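Local coordinates for R.Ecl18kI (Enterobacter cloacae, PDB 2GB7), which is a type II restriction endonuclease that recognises the double-stranded DNA sequence 5'-CCNGG-3' and cuts before its first cytosine, at residues G165-T170 / E273-S278; T183-R188 / M204-L209; N225-T230 / R244-E249. The protein carries 1 engineered substitution. All coordinates share one frame; numbering follows the deposited sequence.

Contacts 2 and 3 are buried and lie side by side in the central sheet, where strands 204-207 and 226-230 are neighbours; Thr208 of contact 2 and Thr230 of contact 3 meet directly. Contact 1 stands apart, its centre about 27 Å from the centres of both, and is only partly buried: it joins two helices farther from the DNA. The chemistry follows the place. Contact 1 is mainly aliphatic, with polar ends tied to residues outside its segments. Contact 2 has a sparse protein interface on one side and arginines reading guanines on the other. Contact 3 is ordered by backbone hydrogen bonds between parallel strands, with valine, leucine and phenylalanine packed around them.

Contact 1: residues G165-T170 / E273-S278; sequences GVVQYT and EEIQQS. Engineered in segment 273-278: Gln277 (natural residue Arg).
The carboxamide of Gln168 turns one face to Ile275, whose CD1 lies over the NE2 side of the group, 3.5 Å from Gln168 NE2, with CG1 of the same isoleucine over that face too. At its edge NE2 is hydrogen-bonded to Tyr267 OH, while OE1 lies against Gly165, which has no side chain to obstruct it. The bend of the Gln168 chain at chi2 (95°) folds CD into this place, so the amide's flat face takes the isoleucine methyl while its N-H keeps a polar tie.

Val167 fills the middle. Its CG1 stands 3.8 Å from Ile275 CG1, while CG2 rests against the backbone O and CB of Glu274, the CB 3.8 Å from Val167 CG2. A beta-branched residue suits this spot because its two methyls can address two neighbours at once. Beyond it, Val166 CG2 touches Ser278 OG at 3.8 Å. That small hydroxyl is hydrogen-bonded to Asp140 OD2, which also bonds Val166 N in the first turn of the other helix, so one carboxylate oxygen links both.

The axes of the two short helical segments pass 9.6 Å apart at 138°, an obliquely antiparallel pair in which helix 269-285 packs on helix 166-171, the connection between the neighbouring antiparallel strands 161-163 and 177-181 in the mixed sheet of the PD-(D/E)XK nuclease fold.

Contact 2: residues T183-R188 / M204-L209; sequences TTLRER and MYLATL. With nucleotides of chain B.
Leu209 N donates to Thr183 O over 3.1 Å, a bent bond (143°) that ties the loop leaving strand 177-181 to the chain that follows strand 204-207. Thr208 OG1 crowds the same carbonyl, 3.2 Å from Thr183 O, but its hydrogen bonds are to Lys182 O and Asp210 N. A threonine suits this turn, its hydroxyl joining two backbones.

The apolar part is sparser. Leu185 and Leu206 slide past each other in opposite directions and meet by single methyls, Leu185 CD2 to Leu206 CD2 at 4.0 Å, while Leu209 gives the loop little more than its CB and stays partly exposed.

The other side of the loop is packed tightly against DNA. Thr183 N grips OP1 of DC4 of chain B at 2.8 Å. Arg186 reads the edge of DG7 of chain B with two nitrogens: NE reaches DG7 O6 at 2.9 Å, and NH2 reaches DG7 N7 in a nearly straight bond (170°). Arg188 does the same to DG6 of chain B, with NE 2.7 Å from DG6 O6 and NH2 3.0 Å from DG6 N7. Its bend at chi3 (-74°) places NE, and NH1 and NH2 grip Thr184 O and OG1, which fixes the guanidinium's rotation; Thr184 OG1 is also hydrogen-bonded to a DNA phosphate. The rings of DC4 and DG6 lie too close together for a base stacked between them, which fits the nucleotide flipping seen in this complex. The two guanines match the GG of the recognition sequence.

Behind this surface, strand 204-207 runs between strands 177-181 and 226-230; Val192 of helix 191-199 packs on Leu206, and Phe124 of helix 102-134 touches Thr183 and Leu209.

Contact 3: residues N225-T230 / R244-E249; sequences NVVVVT and RVLTFE
Strands 226-230 and 245-247 run parallel with a 38° twist, Leu246 straddling Val229 of the partner strand by donating to Val228 O (2.9 Å from Leu246 N, 173°) and accepting from Thr230 N (2.9 Å from Leu246 O). The ladder continues with Phe248 N bonding to Thr230 O at 3.0 Å, as the second chain turns into helix 248-259. At the other end the strands part, and a water bridges them, accepting from Val228 N and donating to Arg244 O.

Val227 CG1 lies 3.7 Å from Leu246 CG, and Val229 CG2 packs near Leu246 CB; the valines, being beta-branched, favour extended backbone and cover the sheet with methyls. Val229 CG1, anti to the backbone N (chi1 176°), extends over the face of the Phe248 ring, 4.0 Å from its centroid, in a CH-pi contact. The ring's CD2 and CE2 lie against the backbone of Thr230, with Phe248 CE2 3.4 Å from Thr230 C, so a flat side chain fits over the strand end. The ring also touches Ala207 of strand 204-207 and Ile53 of helix 49-77. Thr247 is the N-cap, its hydroxyl satisfying a backbone N of the following helix, and Thr247 N bonds back to Asp250 OD2, the return half of a capping box.

Together with helix 232-238 the strands form a beta-alpha-beta unit at one edge of the mixed sheet within this PD-(D/E)XK family nuclease.

Contact 1: residues G165-T170 / E273-S278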
loop_
_atom_site.group_PDB
_atom_site.type_symbol
_atom_site.label_atom_id
_atom_site.label_comp_id
_atom_site.label_asym_id
_atom_site.label_seq_id
_atom_site.Cartn_x
_atom_site.Cartn_y
_atom_site.Cartn_z
ATOM N N GLY F 165 11.160 -25.206 8.851
ATOM C CA GLY F 165 11.427 -24.351 9.976
ATOM C C GLY F 165 12.554 -23.427 9.626
ATOM O O GLY F 165 13.305 -23.695 8.678
ATOM N N VAL F 166 12.676 -22.348 10.400
ATOM C CA VAL F 166 13.780 -21.390 10.196
ATOM C C VAL F 166 15.179 -21.978 10.451
ATOM O O VAL F 166 16.113 -21.640 9.743
ATOM C CB VAL F 166 13.588 -20.066 10.993
ATOM C CG1 VAL F 166 12.343 -19.352 10.487
ATOM C CG2 VAL F 166 13.474 -20.322 12.493
ATOM N N VAL F 167 15.324 -22.857 11.443
ATOM C CA VAL F 167 16.651 -23.431 11.741
ATOM C C VAL F 167 17.156 -24.247 10.559
ATOM O O VAL F 167 18.305 -24.091 10.113
ATOM C CB VAL F 167 16.632 -24.256 13.039
ATOM C CG1 VAL F 167 17.951 -25.038 13.255
ATOM C CG2 VAL F 167 16.390 -23.352 14.216
ATOM N N GLN F 168 16.279 -25.113 10.052
ATOM C CA GLN F 168 16.622 -25.933 8.904
ATOM C C GLN F 168 16.866 -25.066 7.696
ATOM O O GLN F 168 17.812 -25.313 6.964
ATOM C CB GLN F 168 15.502 -26.897 8.572
ATOM C CG GLN F 168 15.287 -27.957 9.651
ATOM C CD GLN F 168 14.189 -27.542 10.639
ATOM O OE1 GLN F 168 14.002 -26.354 10.948
ATOM N NE2 GLN F 168 13.454 -28.533 11.132
ATOM N N TYR F 169 15.997 -24.080 7.469
ATOM C CA TYR F 169 16.162 -23.181 6.324
ATOM C C TYR F 169 17.542 -22.500 6.334
ATOM O O TYR F 169 18.237 -22.463 5.316
ATOM C CB TYR F 169 15.025 -22.133 6.264
ATOM C CG TYR F 169 15.155 -21.295 5.016
ATOM C CD1 TYR F 169 14.556 -21.690 3.832
ATOM C CD2 TYR F 169 15.954 -20.141 5.003
ATOM C CE1 TYR F 169 14.709 -20.959 2.663
ATOM C CE2 TYR F 169 16.096 -19.396 3.842
ATOM C CZ TYR F 169 15.484 -19.832 2.676
ATOM O OH TYR F 169 15.629 -19.109 1.517
ATOM N N THR F 170 17.946 -22.029 7.503
ATOM C CA THR F 170 19.200 -21.295 7.678
ATOM C C THR F 170 20.388 -22.196 7.402
ATOM O O THR F 170 21.390 -21.768 6.826
ATOM C CB THR F 170 19.255 -20.716 9.074
ATOM O OG1 THR F 170 18.205 -19.750 9.185
ATOM C CG2 THR F 170 20.606 -20.039 9.402
ATOM N N GLU F 273 18.506 -28.898 19.433
ATOM C CA GLU F 273 18.154 -27.949 20.488
ATOM C C GLU F 273 17.701 -26.577 19.951
ATOM O O GLU F 273 16.844 -25.936 20.555
ATOM C CB GLU F 273 19.223 -27.868 21.584
ATOM C CG GLU F 273 20.409 -26.987 21.306
ATOM N N GLU F 274 18.229 -26.154 18.806
ATOM C CA GLU F 274 17.767 -24.913 18.184
ATOM C C GLU F 274 16.348 -25.053 17.671
ATOM O O GLU F 274 15.537 -24.130 17.793
ATOM C CB GLU F 274 18.656 -24.508 17.021
ATOM C CG GLU F 274 20.074 -24.126 17.397
ATOM C CD GLU F 274 20.894 -23.826 16.166
ATOM O OE1 GLU F 274 21.721 -24.683 15.786
ATOM O OE2 GLU F 274 20.679 -22.754 15.554
ATOM N N ILE F 275 16.058 -26.207 17.080
ATOM C CA ILE F 275 14.719 -26.458 16.571
ATOM C C ILE F 275 13.756 -26.453 17.749
ATOM O O ILE F 275 12.744 -25.785 17.701
ATOM C CB ILE F 275 14.626 -27.776 15.796
ATOM C CG1 ILE F 275 15.430 -27.666 14.503
ATOM C CG2 ILE F 275 13.150 -28.154 15.530
ATOM C CD1 ILE F 275 15.680 -28.987 13.808
ATOM N N GLN F 276 14.109 -27.186 18.805
ATOM C CA GLN F 276 13.330 -27.238 20.030
ATOM C C GLN F 276 13.033 -25.827 20.538
ATOM O O GLN F 276 11.885 -25.505 20.850
ATOM C CB GLN F 276 14.061 -28.084 21.081
ATOM C CG GLN F 276 13.446 -28.035 22.454
ATOM C CD GLN F 276 14.124 -28.967 23.422
ATOM O OE1 GLN F 276 13.937 -30.182 23.359
ATOM N NE2 GLN F 276 14.910 -28.408 24.333
ATOM N N GLN F 277 14.058 -24.978 20.583
ATOM C CA GLN F 277 13.909 -23.576 21.001
ATOM C C GLN F 277 12.890 -22.819 20.156
ATOM O O GLN F 277 12.019 -22.115 20.687
ATOM C CB GLN F 277 15.258 -22.841 20.938
ATOM C CG GLN F 277 16.238 -23.197 22.041
ATOM C CD GLN F 277 17.572 -22.464 21.905
ATOM O OE1 GLN F 277 18.093 -22.285 20.800
ATOM N NE2 GLN F 277 18.136 -22.039 23.038
ATOM N N SER F 278 13.010 -22.962 18.841
ATOM C CA SER F 278 12.114 -22.309 17.896
ATOM C C SER F 278 10.649 -22.711 18.110
ATOM O O SER F 278 9.766 -21.870 18.115
ATOM C CB SER F 278 12.540 -22.635 16.464
ATOM O OG SER F 278 11.755 -21.887 15.551
#

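Contact 2: residues T183-R188 / M204-L209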
loop_
_atom_site.group_PDB
_atom_site.type_symbol
_atom_site.label_atom_id
_atom_site.label_comp_id
_atom_site.label_asym_id
_atom_site.label_seq_id
_atom_site.Cartn_x
_atom_site.Cartn_y
_atom_site.Cartn_z
ATOM N N THR F 183 -3.548 -10.364 0.110
ATOM C CA THR F 183 -4.940 -10.588 -0.266
ATOM C C THR F 183 -5.220 -10.060 -1.670
ATOM O O THR F 183 -5.893 -10.726 -2.461
ATOM C CB THR F 183 -5.895 -9.942 0.750
ATOM O OG1 THR F 183 -5.550 -8.560 0.912
ATOM C CG2 THR F 183 -5.824 -10.680 2.083
ATOM N N THR F 184 -4.723 -8.844 -1.951
ATOM C CA THR F 184 -4.730 -8.255 -3.301
ATOM C C THR F 184 -3.305 -7.843 -3.590
ATOM O O THR F 184 -2.513 -7.663 -2.649
ATOM C CB THR F 184 -5.631 -7.009 -3.411
ATOM O OG1 THR F 184 -5.341 -6.099 -2.342
ATOM C CG2 THR F 184 -7.120 -7.404 -3.361
ATOM N N LEU F 185 -2.980 -7.726 -4.870
ATOM C CA LEU F 185 -1.614 -7.423 -5.330
ATOM C C LEU F 185 -1.360 -5.968 -5.631
ATOM O O LEU F 185 -0.284 -5.465 -5.295
ATOM C CB LEU F 185 -1.231 -8.258 -6.563
ATOM C CG LEU F 185 -1.267 -9.769 -6.351
ATOM C CD1 LEU F 185 -0.616 -10.547 -7.537
ATOM C CD2 LEU F 185 -0.548 -10.171 -5.058
ATOM N N ARG F 186 -2.324 -5.285 -6.261
ATOM C CA ARG F 186 -2.045 -3.978 -6.868
ATOM C C ARG F 186 -0.646 -3.957 -7.499
ATOM O O ARG F 186 -0.301 -4.872 -8.281
ATOM C CB ARG F 186 -2.262 -2.841 -5.853
ATOM C CG ARG F 186 -3.716 -2.730 -5.353
ATOM C CD ARG F 186 -4.638 -2.262 -6.495
ATOM N NE ARG F 186 -5.982 -1.947 -6.008
ATOM C CZ ARG F 186 -6.959 -2.833 -5.860
ATOM N NH1 ARG F 186 -6.776 -4.110 -6.196
ATOM N NH2 ARG F 186 -8.156 -2.429 -5.411
ATOM N N GLU F 187 0.157 -2.944 -7.171
ATOM C CA GLU F 187 1.597 -2.946 -7.531
ATOM C C GLU F 187 2.533 -3.539 -6.456
ATOM O O GLU F 187 3.767 -3.690 -6.658
ATOM C CB GLU F 187 2.027 -1.517 -7.862
ATOM C CG GLU F 187 2.620 -0.806 -6.682
ATOM C CD GLU F 187 1.623 -0.429 -5.577
ATOM O OE1 GLU F 187 0.392 -0.626 -5.734
ATOM O OE2 GLU F 187 2.099 0.067 -4.518
ATOM N N ARG F 188 1.939 -3.857 -5.311
ATOM C CA ARG F 188 2.648 -4.368 -4.132
ATOM C C ARG F 188 3.322 -5.703 -4.320
ATOM O O ARG F 188 4.229 -6.002 -3.548
ATOM C CB ARG F 188 1.702 -4.416 -2.925
ATOM C CG ARG F 188 1.341 -2.964 -2.449
ATOM C CD ARG F 188 0.256 -2.971 -1.326
ATOM N NE ARG F 188 -1.084 -3.274 -1.818
ATOM C CZ ARG F 188 -1.667 -4.470 -1.835
ATOM N NH1 ARG F 188 -1.046 -5.594 -1.402
ATOM N NH2 ARG F 188 -2.871 -4.563 -2.352
ATOM N N MET F 204 9.641 -18.539 -4.253
ATOM C CA MET F 204 8.663 -18.195 -3.220
ATOM C C MET F 204 7.270 -18.370 -3.788
ATOM O O MET F 204 6.979 -17.996 -4.938
ATOM C CB MET F 204 8.848 -16.755 -2.687
ATOM C CG MET F 204 8.296 -16.503 -1.235
ATOM S SD MET F 204 8.388 -14.807 -0.723
ATOM C CE MET F 204 10.014 -14.333 -1.297
ATOM N N TYR F 205 6.404 -18.897 -2.954
ATOM C CA TYR F 205 4.995 -19.012 -3.347
ATOM C C TYR F 205 4.314 -17.783 -2.794
ATOM O O TYR F 205 4.493 -17.458 -1.621
ATOM C CB TYR F 205 4.386 -20.250 -2.716
ATOM C CG TYR F 205 4.974 -21.511 -3.344
ATOM C CD1 TYR F 205 4.264 -22.204 -4.306
ATOM C CD2 TYR F 205 6.257 -21.932 -3.001
ATOM C CE1 TYR F 205 4.796 -23.345 -4.907
ATOM C CE2 TYR F 205 6.819 -23.017 -3.614
ATOM C CZ TYR F 205 6.072 -23.733 -4.557
ATOM O OH TYR F 205 6.607 -24.862 -5.140
ATOM N N LEU F 206 3.515 -17.133 -3.638
ATOM C CA LEU F 206 2.798 -15.893 -3.284
ATOM C C LEU F 206 1.321 -16.178 -3.335
ATOM O O LEU F 206 0.716 -16.239 -4.419
ATOM C CB LEU F 206 3.162 -14.773 -4.250
ATOM C CG LEU F 206 2.356 -13.474 -4.084
ATOM C CD1 LEU F 206 2.567 -12.985 -2.666
ATOM C CD2 LEU F 206 2.762 -12.387 -5.130
ATOM N N ALA F 207 0.759 -16.410 -2.160
ATOM C CA ALA F 207 -0.668 -16.736 -2.057
ATOM C C ALA F 207 -1.490 -15.471 -2.203
ATOM O O ALA F 207 -1.198 -14.485 -1.530
ATOM C CB ALA F 207 -0.948 -17.329 -0.709
ATOM N N THR F 208 -2.573 -15.517 -2.989
ATOM C CA THR F 208 -3.419 -14.302 -3.139
ATOM C C THR F 208 -4.850 -14.651 -3.430
ATOM O O THR F 208 -5.132 -15.759 -3.855
ATOM C CB THR F 208 -2.879 -13.359 -4.281
ATOM O OG1 THR F 208 -3.561 -12.093 -4.246
ATOM C CG2 THR F 208 -3.086 -13.979 -5.654
ATOM N N LEU F 209 -5.760 -13.710 -3.157
ATOM C CA LEU F 209 -7.149 -13.847 -3.549
ATOM C C LEU F 209 -7.498 -12.968 -4.750
ATOM O O LEU F 209 -8.636 -12.977 -5.222
ATOM C CB LEU F 209 -8.052 -13.497 -2.355
ATOM C CG LEU F 209 -7.882 -14.496 -1.214
ATOM C CD1 LEU F 209 -8.726 -14.166 -0.021
ATOM C CD2 LEU F 209 -8.152 -15.948 -1.669
ATOM P P DC B 4 -1.878 -7.898 2.614
ATOM O OP1 DC B 4 -2.621 -9.167 2.421
ATOM O OP2 DC B 4 -0.641 -7.636 1.828
ATOM O "O5'" DC B 4 -2.868 -6.675 2.373
ATOM C "C5'" DC B 4 -4.080 -6.568 3.106
ATOM C "C4'" DC B 4 -4.793 -5.288 2.738
ATOM O "O4'" DC B 4 -3.994 -4.162 3.177
ATOM C "C3'" DC B 4 -5.029 -5.093 1.239
ATOM O "O3'" DC B 4 -6.306 -4.488 1.018
ATOM C "C2'" DC B 4 -3.928 -4.129 0.833
ATOM C "C1'" DC B 4 -3.749 -3.287 2.087
ATOM N N1 DC B 4 -2.393 -2.741 2.241
ATOM C C2 DC B 4 -2.233 -1.383 2.575
ATOM O O2 DC B 4 -3.234 -0.695 2.822
ATOM N N3 DC B 4 -0.987 -0.862 2.623
ATOM C C4 DC B 4 0.075 -1.637 2.366
ATOM N N4 DC B 4 1.283 -1.060 2.367
ATOM C C5 DC B 4 -0.057 -3.028 2.081
ATOM C C6 DC B 4 -1.299 -3.532 2.030
ATOM P P DG B 6 -11.589 -1.669 3.295
ATOM O OP1 DG B 6 -10.474 -1.451 4.251
ATOM O OP2 DG B 6 -12.935 -1.115 3.603
ATOM O "O5'" DG B 6 -11.182 -1.095 1.869
ATOM C "C5'" DG B 6 -9.855 -1.229 1.361
ATOM C "C4'" DG B 6 -9.767 -0.562 0.009
ATOM O "O4'" DG B 6 -8.396 -0.362 -0.396
ATOM C "C3'" DG B 6 -10.431 -1.326 -1.135
ATOM O "O3'" DG B 6 -11.031 -0.377 -2.012
ATOM C "C2'" DG B 6 -9.254 -1.982 -1.834
ATOM C "C1'" DG B 6 -8.233 -0.879 -1.701
ATOM N N9 DG B 6 -6.832 -1.230 -1.868
ATOM C C8 DG B 6 -6.272 -2.452 -2.158
ATOM N N7 DG B 6 -4.971 -2.401 -2.271
ATOM C C5 DG B 6 -4.662 -1.065 -2.039
ATOM C C6 DG B 6 -3.412 -0.389 -2.040
ATOM O O6 DG B 6 -2.289 -0.846 -2.270
ATOM N N1 DG B 6 -3.562 0.965 -1.741
ATOM C C2 DG B 6 -4.760 1.589 -1.482
ATOM N N2 DG B 6 -4.710 2.899 -1.196
ATOM N N3 DG B 6 -5.925 0.974 -1.499
ATOM C C4 DG B 6 -5.801 -0.340 -1.778
ATOM P P DG B 7 -12.246 -0.823 -2.956
ATOM O OP1 DG B 7 -13.244 -1.487 -2.081
ATOM O OP2 DG B 7 -11.696 -1.547 -4.124
ATOM O "O5'" DG B 7 -12.852 0.561 -3.457
ATOM C "C5'" DG B 7 -13.185 1.580 -2.524
ATOM C "C4'" DG B 7 -12.658 2.914 -2.998
ATOM O "O4'" DG B 7 -11.210 2.876 -3.035
ATOM C "C3'" DG B 7 -13.105 3.333 -4.397
ATOM O "O3'" DG B 7 -13.290 4.753 -4.389
ATOM C "C2'" DG B 7 -11.932 2.920 -5.270
ATOM C "C1'" DG B 7 -10.747 3.149 -4.348
ATOM N N9 DG B 7 -9.596 2.285 -4.595
ATOM C C8 DG B 7 -9.605 0.946 -4.897
ATOM N N7 DG B 7 -8.405 0.442 -5.031
ATOM C C5 DG B 7 -7.557 1.516 -4.812
ATOM C C6 DG B 7 -6.138 1.588 -4.821
ATOM O O6 DG B 7 -5.322 0.683 -5.020
ATOM N N1 DG B 7 -5.691 2.876 -4.557
ATOM C C2 DG B 7 -6.497 3.959 -4.308
ATOM N N2 DG B 7 -5.873 5.120 -4.073
ATOM N N3 DG B 7 -7.819 3.905 -4.290
ATOM C C4 DG B 7 -8.276 2.663 -4.550
#

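Contact 3: residues N225-T230 / R244-E249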
loop_
_atom_site.group_PDB
_atom_site.type_symbol
_atom_site.label_atom_id
_atom_site.label_comp_id
_atom_site.label_asym_id
_atom_site.label_seq_id
_atom_site.Cartn_x
_atom_site.Cartn_y
_atom_site.Cartn_z
ATOM N N ASN F 225 11.219 -16.079 -10.080
ATOM C CA ASN F 225 10.955 -17.319 -9.361
ATOM C C ASN F 225 9.957 -17.134 -8.213
ATOM O O ASN F 225 10.059 -17.762 -7.158
ATOM C CB ASN F 225 12.262 -17.947 -8.899
ATOM C CG ASN F 225 13.117 -18.324 -10.062
ATOM O OD1 ASN F 225 12.758 -19.195 -10.854
ATOM N ND2 ASN F 225 14.257 -17.696 -10.166
ATOM N N VAL F 226 8.960 -16.312 -8.471
ATOM C CA VAL F 226 7.826 -16.161 -7.571
ATOM C C VAL F 226 6.623 -16.734 -8.299
ATOM O O VAL F 226 6.366 -16.363 -9.447
ATOM C CB VAL F 226 7.567 -14.677 -7.252
ATOM C CG1 VAL F 226 6.320 -14.536 -6.406
ATOM C CG2 VAL F 226 8.747 -14.079 -6.487
ATOM N N VAL F 227 5.926 -17.661 -7.653
ATOM C CA VAL F 227 4.768 -18.294 -8.289
ATOM C C VAL F 227 3.525 -17.886 -7.556
ATOM O O VAL F 227 3.464 -18.035 -6.340
ATOM C CB VAL F 227 4.867 -19.830 -8.245
ATOM C CG1 VAL F 227 3.723 -20.416 -9.018
ATOM C CG2 VAL F 227 6.167 -20.267 -8.872
ATOM N N VAL F 228 2.546 -17.352 -8.295
ATOM C CA VAL F 228 1.269 -16.947 -7.705
ATOM C C VAL F 228 0.411 -18.190 -7.514
ATOM O O VAL F 228 0.355 -19.089 -8.394
ATOM C CB VAL F 228 0.524 -15.948 -8.581
ATOM C CG1 VAL F 228 -0.792 -15.494 -7.912
ATOM C CG2 VAL F 228 1.449 -14.740 -8.868
ATOM N N VAL F 229 -0.196 -18.234 -6.337
ATOM C CA VAL F 229 -1.030 -19.349 -5.872
ATOM C C VAL F 229 -2.371 -18.721 -5.530
ATOM O O VAL F 229 -2.434 -17.761 -4.764
ATOM C CB VAL F 229 -0.432 -20.015 -4.632
ATOM C CG1 VAL F 229 -1.340 -21.105 -4.103
ATOM C CG2 VAL F 229 0.944 -20.627 -4.950
ATOM N N THR F 230 -3.457 -19.230 -6.092
ATOM C CA THR F 230 -4.778 -18.671 -5.733
ATOM C C THR F 230 -5.793 -19.802 -5.672
ATOM O O THR F 230 -5.429 -20.963 -5.748
ATOM C CB THR F 230 -5.209 -17.540 -6.717
ATOM O OG1 THR F 230 -6.289 -16.777 -6.176
ATOM C CG2 THR F 230 -5.577 -18.079 -8.116
ATOM N N ARG F 244 1.536 -21.041 -15.316
ATOM C CA ARG F 244 2.344 -20.264 -14.369
ATOM C C ARG F 244 1.591 -19.857 -13.111
ATOM O O ARG F 244 2.189 -19.369 -12.163
ATOM C CB ARG F 244 2.946 -19.035 -15.040
ATOM C CG ARG F 244 3.864 -19.400 -16.174
ATOM C CD ARG F 244 4.454 -18.180 -16.803
ATOM N NE ARG F 244 5.408 -18.605 -17.814
ATOM C CZ ARG F 244 6.245 -17.796 -18.442
ATOM N NH1 ARG F 244 6.248 -16.486 -18.186
ATOM N NH2 ARG F 244 7.083 -18.309 -19.325
ATOM N N VAL F 245 0.277 -20.041 -13.109
ATOM C CA VAL F 245 -0.543 -19.703 -11.964
ATOM C C VAL F 245 -0.979 -21.022 -11.336
ATOM O O VAL F 245 -1.459 -21.928 -12.050
ATOM C CB VAL F 245 -1.776 -18.853 -12.400
ATOM C CG1 VAL F 245 -2.734 -18.669 -11.243
ATOM C CG2 VAL F 245 -1.320 -17.467 -12.966
ATOM N N LEU F 246 -0.757 -21.155 -10.035
ATOM C CA LEU F 246 -1.034 -22.431 -9.333
ATOM C C LEU F 246 -2.239 -22.240 -8.439
ATOM O O LEU F 246 -2.619 -21.113 -8.116
ATOM C CB LEU F 246 0.150 -22.832 -8.446
ATOM C CG LEU F 246 1.438 -23.346 -9.103
ATOM C CD1 LEU F 246 2.433 -23.773 -8.004
ATOM C CD2 LEU F 246 1.204 -24.454 -10.084
ATOM N N THR F 247 -2.844 -23.351 -8.037
ATOM C CA THR F 247 -3.910 -23.322 -7.042
ATOM C C THR F 247 -3.350 -23.676 -5.676
ATOM O O THR F 247 -2.288 -24.266 -5.590
ATOM C CB THR F 247 -4.988 -24.357 -7.365
ATOM O OG1 THR F 247 -4.391 -25.666 -7.346
ATOM C CG2 THR F 247 -5.590 -24.048 -8.713
ATOM N N PHE F 248 -4.077 -23.351 -4.599
ATOM C CA PHE F 248 -3.675 -23.825 -3.273
ATOM C C PHE F 248 -3.531 -25.340 -3.232
ATOM O O PHE F 248 -2.705 -25.858 -2.508
ATOM C CB PHE F 248 -4.655 -23.363 -2.218
ATOM C CG PHE F 248 -4.590 -21.887 -2.001
ATOM C CD1 PHE F 248 -3.499 -21.335 -1.363
ATOM C CD2 PHE F 248 -5.579 -21.050 -2.490
ATOM C CE1 PHE F 248 -3.444 -19.916 -1.164
ATOM C CE2 PHE F 248 -5.513 -19.673 -2.319
ATOM C CZ PHE F 248 -4.443 -19.117 -1.668
ATOM N N GLU F 249 -4.338 -26.026 -4.025
ATOM C CA GLU F 249 -4.220 -27.480 -4.103
ATOM C C GLU F 249 -2.840 -27.952 -4.587
ATOM O O GLU F 249 -2.262 -28.897 -4.033
ATOM C CB GLU F 249 -5.342 -27.998 -4.991
ATOM C CG GLU F 249 -6.699 -28.075 -4.288
ATOM C CD GLU F 249 -7.395 -26.726 -4.021
ATOM O OE1 GLU F 249 -6.948 -25.662 -4.514
ATOM O OE2 GLU F 249 -8.449 -26.763 -3.334
HETATM O O HOH W 1 2.235 -16.991 -11.064
#